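Local coordinates for type II restriction enzyme NlaIV (Neisseria lactamica, PDB 6QM2), which cleaves double-stranded DNA at a specific site, probably 5'-GGNNCC-3' after its third base, leaving terminal 5'-phosphates, at residues Met73-Phe77 / Leu88-Lys92; Leu191-Ala197 / Ile231-Trp236. All blocks are in the same frame, centred on the assembly; numbering follows the deposited sequence.

Contact 1 of 2, residues Met73-Phe77 / Leu88-Lys92; sequences MPPDF and LLEVK. With NA (sodium ion), chain B; K (potassium ion), chain C.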
ATOM      1  N   MET A  73      -0.354  -9.998  17.269  1.00129.76           N
ATOM      2  CA  MET A  73      -0.925 -11.164  17.954  1.00126.31           C
ATOM      3  C   MET A  73      -2.449 -11.132  17.870  1.00120.20           C
ATOM      4  O   MET A  73      -3.021 -10.047  17.777  1.00117.55           O
ATOM      5  CB  MET A  73      -0.491 -11.124  19.427  1.00131.11           C
ATOM      6  CG  MET A  73      -0.002 -12.445  19.982  1.00133.04           C
ATOM      7  SD  MET A  73       1.409 -13.040  19.034  1.00133.07           S
ATOM      8  CE  MET A  73       1.190 -14.791  19.253  1.00132.05           C
ATOM      9  N   PRO A  74      -3.123 -12.304  17.900  1.00116.59           N
ATOM     10  CA  PRO A  74      -4.585 -12.249  18.044  1.00114.63           C
ATOM     11  C   PRO A  74      -5.007 -11.811  19.459  1.00111.07           C
ATOM     12  O   PRO A  74      -4.193 -11.879  20.388  1.00110.47           O
ATOM     13  CB  PRO A  74      -5.021 -13.693  17.756  1.00115.97           C
ATOM     14  CG  PRO A  74      -3.831 -14.525  18.086  1.00117.12           C
ATOM     15  CD  PRO A  74      -2.649 -13.686  17.691  1.00118.41           C
ATOM     16  N   PRO A  75      -6.259 -11.338  19.630  1.00106.67           N
ATOM     17  CA  PRO A  75      -7.332 -11.147  18.656  1.00107.07           C
ATOM     18  C   PRO A  75      -7.355  -9.719  18.104  1.00104.45           C
ATOM     19  O   PRO A  75      -6.455  -8.932  18.401  1.00 99.96           O
ATOM     20  CB  PRO A  75      -8.580 -11.406  19.496  1.00107.59           C
ATOM     21  CG  PRO A  75      -8.214 -10.868  20.843  1.00109.22           C
ATOM     22  CD  PRO A  75      -6.709 -10.931  20.973  1.00108.01           C
ATOM     23  N   ASP A  76      -8.358  -9.409  17.289  1.00102.14           N
ATOM     24  CA  ASP A  76      -8.604  -8.043  16.821  1.00104.59           C
ATOM     25  C   ASP A  76      -9.667  -7.370  17.682  1.00102.84           C
ATOM     26  O   ASP A  76      -9.523  -6.198  18.043  1.00101.33           O
ATOM     27  CB  ASP A  76      -9.037  -8.035  15.348  1.00107.83           C
ATOM     28  CG  ASP A  76      -7.928  -8.489  14.403  1.00109.03           C
ATOM     29  OD1 ASP A  76      -6.763  -8.075  14.592  1.00107.64           O
ATOM     30  OD2 ASP A  76      -8.231  -9.252  13.456  1.00112.26           O
ATOM     31  N   PHE A  77     -10.730  -8.108  17.999  1.00105.16           N
ATOM     32  CA  PHE A  77     -11.813  -7.609  18.846  1.00105.79           C
ATOM     33  C   PHE A  77     -12.037  -8.489  20.070  1.00104.61           C
ATOM     34  O   PHE A  77     -11.950  -9.717  19.990  1.00104.33           O
ATOM     35  CB  PHE A  77     -13.112  -7.539  18.054  1.00108.55           C
ATOM     36  CG  PHE A  77     -13.040  -6.656  16.844  1.00110.32           C
ATOM     37  CD1 PHE A  77     -12.924  -5.277  16.986  1.00111.39           C
ATOM     38  CD2 PHE A  77     -13.102  -7.195  15.563  1.00110.05           C
ATOM     39  CE1 PHE A  77     -12.864  -4.452  15.875  1.00111.76           C
ATOM     40  CE2 PHE A  77     -13.045  -6.373  14.448  1.00110.44           C
ATOM     41  CZ  PHE A  77     -12.926  -5.002  14.604  1.00112.30           C
ATOM     42  N   LEU A  88     -13.249 -14.012  21.876  1.00103.30           N
ATOM     43  CA  LEU A  88     -12.189 -13.291  21.157  1.00 99.98           C
ATOM     44  C   LEU A  88     -12.328 -13.488  19.644  1.00102.23           C
ATOM     45  O   LEU A  88     -12.494 -14.620  19.182  1.00104.60           O
ATOM     46  CB  LEU A  88     -10.817 -13.783  21.617  1.00 96.27           C
ATOM     47  CG  LEU A  88     -10.572 -13.807  23.129  1.00 95.34           C
ATOM     48  CD1 LEU A  88      -9.183 -14.335  23.449  1.00 96.95           C
ATOM     49  CD2 LEU A  88     -10.762 -12.424  23.721  1.00 95.66           C
ATOM     50  N   LEU A  89     -12.239 -12.391  18.887  1.00101.63           N
ATOM     51  CA  LEU A  89     -12.478 -12.402  17.441  1.00100.06           C
ATOM     52  C   LEU A  89     -11.275 -11.863  16.658  1.00 99.71           C
ATOM     53  O   LEU A  89     -10.798 -10.760  16.931  1.00 97.41           O
ATOM     54  CB  LEU A  89     -13.715 -11.564  17.121  1.00 99.79           C
ATOM     55  CG  LEU A  89     -14.196 -11.523  15.665  1.00101.38           C
ATOM     56  CD1 LEU A  89     -14.537 -12.917  15.155  1.00100.41           C
ATOM     57  CD2 LEU A  89     -15.389 -10.589  15.533  1.00101.98           C
ATOM     58  N   GLU A  90     -10.798 -12.654  15.695  1.00 99.83           N
ATOM     59  CA  GLU A  90      -9.780 -12.231  14.725  1.00101.03           C
ATOM     60  C   GLU A  90     -10.459 -12.132  13.356  1.00100.35           C
ATOM     61  O   GLU A  90     -11.140 -13.070  12.934  1.00 96.38           O
ATOM     62  CB  GLU A  90      -8.629 -13.249  14.678  1.00102.89           C
ATOM     63  CG  GLU A  90      -7.472 -12.904  13.733  1.00103.50           C
ATOM     64  CD  GLU A  90      -6.482 -11.886  14.281  1.00104.64           C
ATOM     65  OE1 GLU A  90      -6.675 -11.376  15.401  1.00104.55           O
ATOM     66  OE2 GLU A  90      -5.488 -11.594  13.575  1.00105.44           O
ATOM     67  N   VAL A  91     -10.277 -10.999  12.675  1.00102.61           N
ATOM     68  CA  VAL A  91     -10.780 -10.815  11.311  1.00105.53           C
ATOM     69  C   VAL A  91      -9.642 -11.014  10.317  1.00105.39           C
ATOM     70  O   VAL A  91      -8.565 -10.436  10.479  1.00100.90           O
ATOM     71  CB  VAL A  91     -11.384  -9.416  11.094  1.00108.92           C
ATOM     72  CG1 VAL A  91     -11.921  -9.273   9.669  1.00110.61           C
ATOM     73  CG2 VAL A  91     -12.483  -9.156  12.112  1.00110.94           C
ATOM     74  N   LYS A  92      -9.907 -11.829   9.294  1.00106.91           N
ATOM     75  CA  LYS A  92      -8.961 -12.104   8.212  1.00108.24           C
ATOM     76  C   LYS A  92      -9.640 -11.925   6.861  1.00111.49           C
ATOM     77  O   LYS A  92     -10.837 -12.184   6.712  1.00107.34           O
ATOM     78  CB  LYS A  92      -8.417 -13.533   8.326  1.00107.89           C
ATOM     79  CG  LYS A  92      -7.540 -13.784   9.542  1.00107.62           C
ATOM     80  CD  LYS A  92      -6.341 -12.857   9.539  1.00108.60           C
ATOM     81  CE  LYS A  92      -5.241 -13.316  10.471  1.00110.65           C
ATOM     82  NZ  LYS A  92      -4.037 -12.488  10.215  1.00115.97           N
TER
HETATM   83 NA    NA B 301      -4.050  -8.302  18.378  1.00109.04          NA
HETATM   84  K     K C 302      -2.178 -11.629  13.553  1.00133.02           K
HETATM   85  O   HOH W   1      -6.450  -9.422  11.524  1.00 83.62           O
HETATM   86  O   HOH W   2      -4.360  -9.548  15.208  1.00 94.66           O
HETATM   87  O   HOH W   3      -5.012  -6.864  16.544  1.00104.73           O
HETATM   88  O   HOH W   4       0.522 -12.033  12.034  1.00 94.14           O

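Contact 2 of 2, residues Leu191-Ala197 / Ile231-Trp236; sequences LEDFVSA and ISIPRW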
ATOM      1  N   LEU A 191      -7.988 -29.452  18.210  1.00104.51           N
ATOM      2  CA  LEU A 191      -7.055 -28.592  18.939  1.00100.28           C
ATOM      3  C   LEU A 191      -5.806 -29.334  19.420  1.00 97.34           C
ATOM      4  O   LEU A 191      -4.701 -28.819  19.297  1.00 96.85           O
ATOM      5  CB  LEU A 191      -7.765 -27.950  20.137  1.00100.75           C
ATOM      6  CG  LEU A 191      -6.927 -27.138  21.126  1.00103.10           C
ATOM      7  CD1 LEU A 191      -6.206 -26.011  20.414  1.00105.99           C
ATOM      8  CD2 LEU A 191      -7.810 -26.590  22.233  1.00105.37           C
ATOM      9  N   GLU A 192      -5.984 -30.537  19.961  1.00 97.77           N
ATOM     10  CA  GLU A 192      -4.870 -31.286  20.560  1.00101.18           C
ATOM     11  C   GLU A 192      -3.769 -31.573  19.539  1.00 98.66           C
ATOM     12  O   GLU A 192      -2.581 -31.450  19.853  1.00 94.88           O
ATOM     13  CB  GLU A 192      -5.349 -32.602  21.201  1.00106.87           C
ATOM     14  CG  GLU A 192      -6.146 -32.447  22.499  1.00109.59           C
ATOM     15  CD  GLU A 192      -7.638 -32.182  22.305  1.00111.10           C
ATOM     16  OE1 GLU A 192      -8.111 -32.123  21.147  1.00105.54           O
ATOM     17  OE2 GLU A 192      -8.346 -32.031  23.328  1.00112.51           O
ATOM     18  N   ASP A 193      -4.175 -31.936  18.320  1.00 98.76           N
ATOM     19  CA  ASP A 193      -3.234 -32.227  17.231  1.00 99.12           C
ATOM     20  C   ASP A 193      -2.470 -30.979  16.788  1.00 95.67           C
ATOM     21  O   ASP A 193      -1.252 -31.034  16.617  1.00 94.05           O
ATOM     22  CB  ASP A 193      -3.956 -32.858  16.029  1.00102.81           C
ATOM     23  CG  ASP A 193      -4.484 -34.268  16.318  1.00103.61           C
ATOM     24  OD1 ASP A 193      -4.263 -34.805  17.423  1.00105.90           O
ATOM     25  OD2 ASP A 193      -5.129 -34.848  15.422  1.00106.36           O
ATOM     26  N   PHE A 194      -3.186 -29.867  16.606  1.00 93.29           N
ATOM     27  CA  PHE A 194      -2.564 -28.558  16.330  1.00 92.25           C
ATOM     28  C   PHE A 194      -1.492 -28.222  17.372  1.00 92.24           C
ATOM     29  O   PHE A 194      -0.369 -27.865  17.022  1.00 92.75           O
ATOM     30  CB  PHE A 194      -3.633 -27.451  16.279  1.00 92.78           C
ATOM     31  CG  PHE A 194      -3.078 -26.048  16.169  1.00 94.40           C
ATOM     32  CD1 PHE A 194      -2.724 -25.521  14.937  1.00 97.64           C
ATOM     33  CD2 PHE A 194      -2.925 -25.248  17.297  1.00 96.42           C
ATOM     34  CE1 PHE A 194      -2.221 -24.230  14.832  1.00 99.47           C
ATOM     35  CE2 PHE A 194      -2.420 -23.959  17.197  1.00 97.15           C
ATOM     36  CZ  PHE A 194      -2.067 -23.448  15.963  1.00 97.24           C
ATOM     37  N   VAL A 195      -1.843 -28.364  18.647  1.00 90.40           N
ATOM     38  CA  VAL A 195      -0.923 -28.059  19.738  1.00 88.83           C
ATOM     39  C   VAL A 195       0.259 -29.029  19.720  1.00 89.98           C
ATOM     40  O   VAL A 195       1.396 -28.615  19.973  1.00 90.05           O
ATOM     41  CB  VAL A 195      -1.634 -28.069  21.117  1.00 89.84           C
ATOM     42  CG1 VAL A 195      -0.633 -27.923  22.263  1.00 87.14           C
ATOM     43  CG2 VAL A 195      -2.675 -26.954  21.190  1.00 89.84           C
ATOM     44  N   SER A 196      -0.009 -30.304  19.417  1.00 91.64           N
ATOM     45  CA  SER A 196       1.058 -31.306  19.265  1.00 92.13           C
ATOM     46  C   SER A 196       2.054 -30.905  18.182  1.00 91.98           C
ATOM     47  O   SER A 196       3.264 -31.074  18.359  1.00 90.42           O
ATOM     48  CB  SER A 196       0.490 -32.690  18.944  1.00 91.81           C
ATOM     49  OG  SER A 196       1.538 -33.635  18.775  1.00 91.48           O
ATOM     50  N   ALA A 197       1.536 -30.375  17.073  1.00 91.56           N
ATOM     51  CA  ALA A 197       2.378 -29.841  16.002  1.00 92.30           C
ATOM     52  C   ALA A 197       3.221 -28.665  16.494  1.00 94.00           C
ATOM     53  O   ALA A 197       4.429 -28.627  16.236  1.00 93.49           O
ATOM     54  CB  ALA A 197       1.536 -29.429  14.803  1.00 93.44           C
ATOM     55  N   ILE A 231      -5.984 -31.462  29.693  1.00112.34           N
ATOM     56  CA  ILE A 231      -5.931 -31.728  28.257  1.00110.89           C
ATOM     57  C   ILE A 231      -4.722 -32.623  27.978  1.00110.99           C
ATOM     58  O   ILE A 231      -3.651 -32.434  28.567  1.00108.67           O
ATOM     59  CB  ILE A 231      -5.888 -30.418  27.428  1.00110.97           C
ATOM     60  CG1 ILE A 231      -6.191 -30.701  25.952  1.00112.04           C
ATOM     61  CG2 ILE A 231      -4.552 -29.692  27.578  1.00110.30           C
ATOM     62  CD1 ILE A 231      -6.341 -29.450  25.112  1.00112.49           C
ATOM     63  N   SER A 232      -4.915 -33.610  27.104  1.00113.68           N
ATOM     64  CA  SER A 232      -3.860 -34.547  26.733  1.00115.70           C
ATOM     65  C   SER A 232      -3.393 -34.251  25.304  1.00112.48           C
ATOM     66  O   SER A 232      -4.135 -34.464  24.334  1.00105.93           O
ATOM     67  CB  SER A 232      -4.352 -35.990  26.869  1.00117.88           C
ATOM     68  OG  SER A 232      -3.252 -36.880  26.984  1.00121.39           O
ATOM     69  N   ILE A 233      -2.169 -33.733  25.195  1.00106.78           N
ATOM     70  CA  ILE A 233      -1.541 -33.435  23.911  1.00104.02           C
ATOM     71  C   ILE A 233      -0.803 -34.690  23.449  1.00100.63           C
ATOM     72  O   ILE A 233       0.152 -35.108  24.101  1.00102.79           O
ATOM     73  CB  ILE A 233      -0.539 -32.255  24.025  1.00102.04           C
ATOM     74  CG1 ILE A 233      -1.227 -31.001  24.592  1.00102.71           C
ATOM     75  CG2 ILE A 233       0.119 -31.960  22.678  1.00100.51           C
ATOM     76  CD1 ILE A 233      -2.465 -30.546  23.836  1.00102.75           C
ATOM     77  N   PRO A 234      -1.234 -35.302  22.330  1.00 99.93           N
ATOM     78  CA  PRO A 234      -0.506 -36.491  21.863  1.00101.11           C
ATOM     79  C   PRO A 234       0.903 -36.161  21.369  1.00101.61           C
ATOM     80  O   PRO A 234       1.177 -35.009  21.022  1.00 99.38           O
ATOM     81  CB  PRO A 234      -1.375 -37.008  20.713  1.00101.06           C
ATOM     82  CG  PRO A 234      -2.129 -35.819  20.233  1.00 99.68           C
ATOM     83  CD  PRO A 234      -2.353 -34.951  21.434  1.00 99.92           C
ATOM     84  N   ARG A 235       1.789 -37.157  21.368  1.00107.87           N
ATOM     85  CA  ARG A 235       3.119 -36.999  20.771  1.00113.15           C
ATOM     86  C   ARG A 235       2.944 -36.844  19.265  1.00109.58           C
ATOM     87  O   ARG A 235       2.114 -37.531  18.669  1.00111.54           O
ATOM     88  CB  ARG A 235       4.024 -38.194  21.074  1.00122.48           C
ATOM     89  CG  ARG A 235       4.520 -38.266  22.512  1.00135.60           C
ATOM     90  CD  ARG A 235       5.710 -39.216  22.667  1.00150.24           C
ATOM     91  NE  ARG A 235       5.489 -40.519  22.013  1.00163.96           N
ATOM     92  CZ  ARG A 235       6.152 -41.011  20.952  1.00165.18           C
ATOM     93  NH1 ARG A 235       5.816 -42.213  20.481  1.00165.02           N
ATOM     94  NH2 ARG A 235       7.146 -40.346  20.353  1.00160.35           N
ATOM     95  N   TRP A 236       3.705 -35.933  18.660  1.00106.31           N
ATOM     96  CA  TRP A 236       3.580 -35.656  17.222  1.00104.23           C
ATOM     97  C   TRP A 236       3.930 -36.877  16.375  1.00106.03           C
ATOM     98  O   TRP A 236       3.268 -37.146  15.372  1.00106.05           O
ATOM     99  CB  TRP A 236       4.455 -34.468  16.813  1.00 98.20           C
ATOM    100  CG  TRP A 236       4.427 -34.178  15.335  1.00 94.27           C
ATOM    101  CD1 TRP A 236       5.474 -34.266  14.462  1.00 95.02           C
ATOM    102  CD2 TRP A 236       3.294 -33.769  14.562  1.00 89.65           C
ATOM    103  NE1 TRP A 236       5.066 -33.924  13.194  1.00 93.74           N
ATOM    104  CE2 TRP A 236       3.731 -33.616  13.227  1.00 90.66           C
ATOM    105  CE3 TRP A 236       1.954 -33.506  14.867  1.00 90.59           C
ATOM    106  CZ2 TRP A 236       2.876 -33.216  12.195  1.00 90.99           C
ATOM    107  CZ3 TRP A 236       1.098 -33.105  13.838  1.00 92.26           C
ATOM    108  CH2 TRP A 236       1.566 -32.966  12.519  1.00 92.03           C
TER
HETATM  109  O   HOH W   5      -7.092 -34.084  25.683  1.00 99.20           O
HETATM  110  O   HOH W   6       4.408 -33.181  20.108  1.00 89.18           O

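Contact 1 of 2, residues Met73-Phe77 / Leu88-Lys92
The chain enters strand 77-78 through a classic beta bulge against Leu89 of strand 88-95. Leu88 begins that strand with its CB 3.9 Å from CB of Pro75, whose ring, preceded by a cis peptide bond, lies against the strand. At Leu89 the bulge forms: its O accepts both Asp76 N (2.8 Å) and Phe77 N (2.9 Å), while its N donates to Phe77 O (2.9 Å), so that two residues of 73-77 face one of 88-92. The CD2 atoms of Leu89 and Phe77 touch at 4.1 Å. Glu90 comes next; its OE1 lies 3.3 Å from Asp76 OD2, two acidic groups brought together, and its OE2 is a long ligand, 3.3 Å, of the potassium ion, which Ile104 O and a water also bind. The sodium ion sits instead on Met73 O (2.1 Å) and Pro75 O (2.5 Å), with Ser68 and Asn70 completing its protein ligands. Val91 N donates to Asp76 OD2 (2.8 Å), fixing the carboxylate, and Val91 CG2 meets the Phe77 ring edge, 3.7 Å from CE2. Lys92 NZ makes a long salt bridge, 3.8 Å, to Glu90 OE2 and a hydrogen bond to Asp103 O. Pro75-Asp76 followed by Glu90-Val91-Lys92 matches the PD-(D/E)XK signature of this nuclease clan, whose acidic residues typically hold the catalytic magnesium; an equivalent role is probable here. Leu54 of helix 44-60 touches Phe77, Leu89 and Val91, helix 107-116 packs on Met73, and strand 124-132 runs parallel to 88-95 on its other side.

Contact 2 of 2, residues Leu191-Ala197 / Ile231-Trp236
Residues 231-236 run extended alongside the first turns of helix 191-204. Leu191 opens the contact loosely, its CD2 4.3 Å from Ile231 CD1. Glu192 lies along the loop: CG is 3.4 Å from Ser232 O, CB is 3.8 Å from Pro234 CD, and water 5, held by Ser232 N at 2.6 Å, reaches Glu192 OE2 only weakly at 3.4 Å. Asp193 OD1 touches Pro234 CG at 3.7 Å, while its OD2 pairs with Lys242 and Tyr243. In the fold, the extended loop joins two helices, 215-227 and 236-239, and Arg235 occupies the N-cap position of the second. Val195 CG1 packs on Ile233 CD1 (3.6 Å), where Phe219 of helix 215-227 adds to both. Ser196 OG donates to Pro234 O at 2.7 Å, and water 6 bridges Ser196 O (3.0 Å) and, weakly, Trp236 N (3.2 Å). Finally the methyl of Ala197 makes a CH-pi contact over the Trp236 six-membered ring, CB 4.2 Å from its centroid.

Both segments of contact 1 precede those of contact 2 along the chain. The centres of the two contacts are about 23 Å apart, with nearest atoms about 9 Å apart, so they do not touch. Contact 1 belongs to the mixed five-stranded sheet, and its centre lies about 7 Å from the centre of the chain; the centre of contact 2 lies about 19 Å from that point, among the C-terminal helices 191-204, 215-227 and 236-239, and the two contacts share no helix or strand. In this protein the probable PD-(D/E)XK active-site elements therefore lie on the sheet, while contact 2 ties together helices of the C-terminal part.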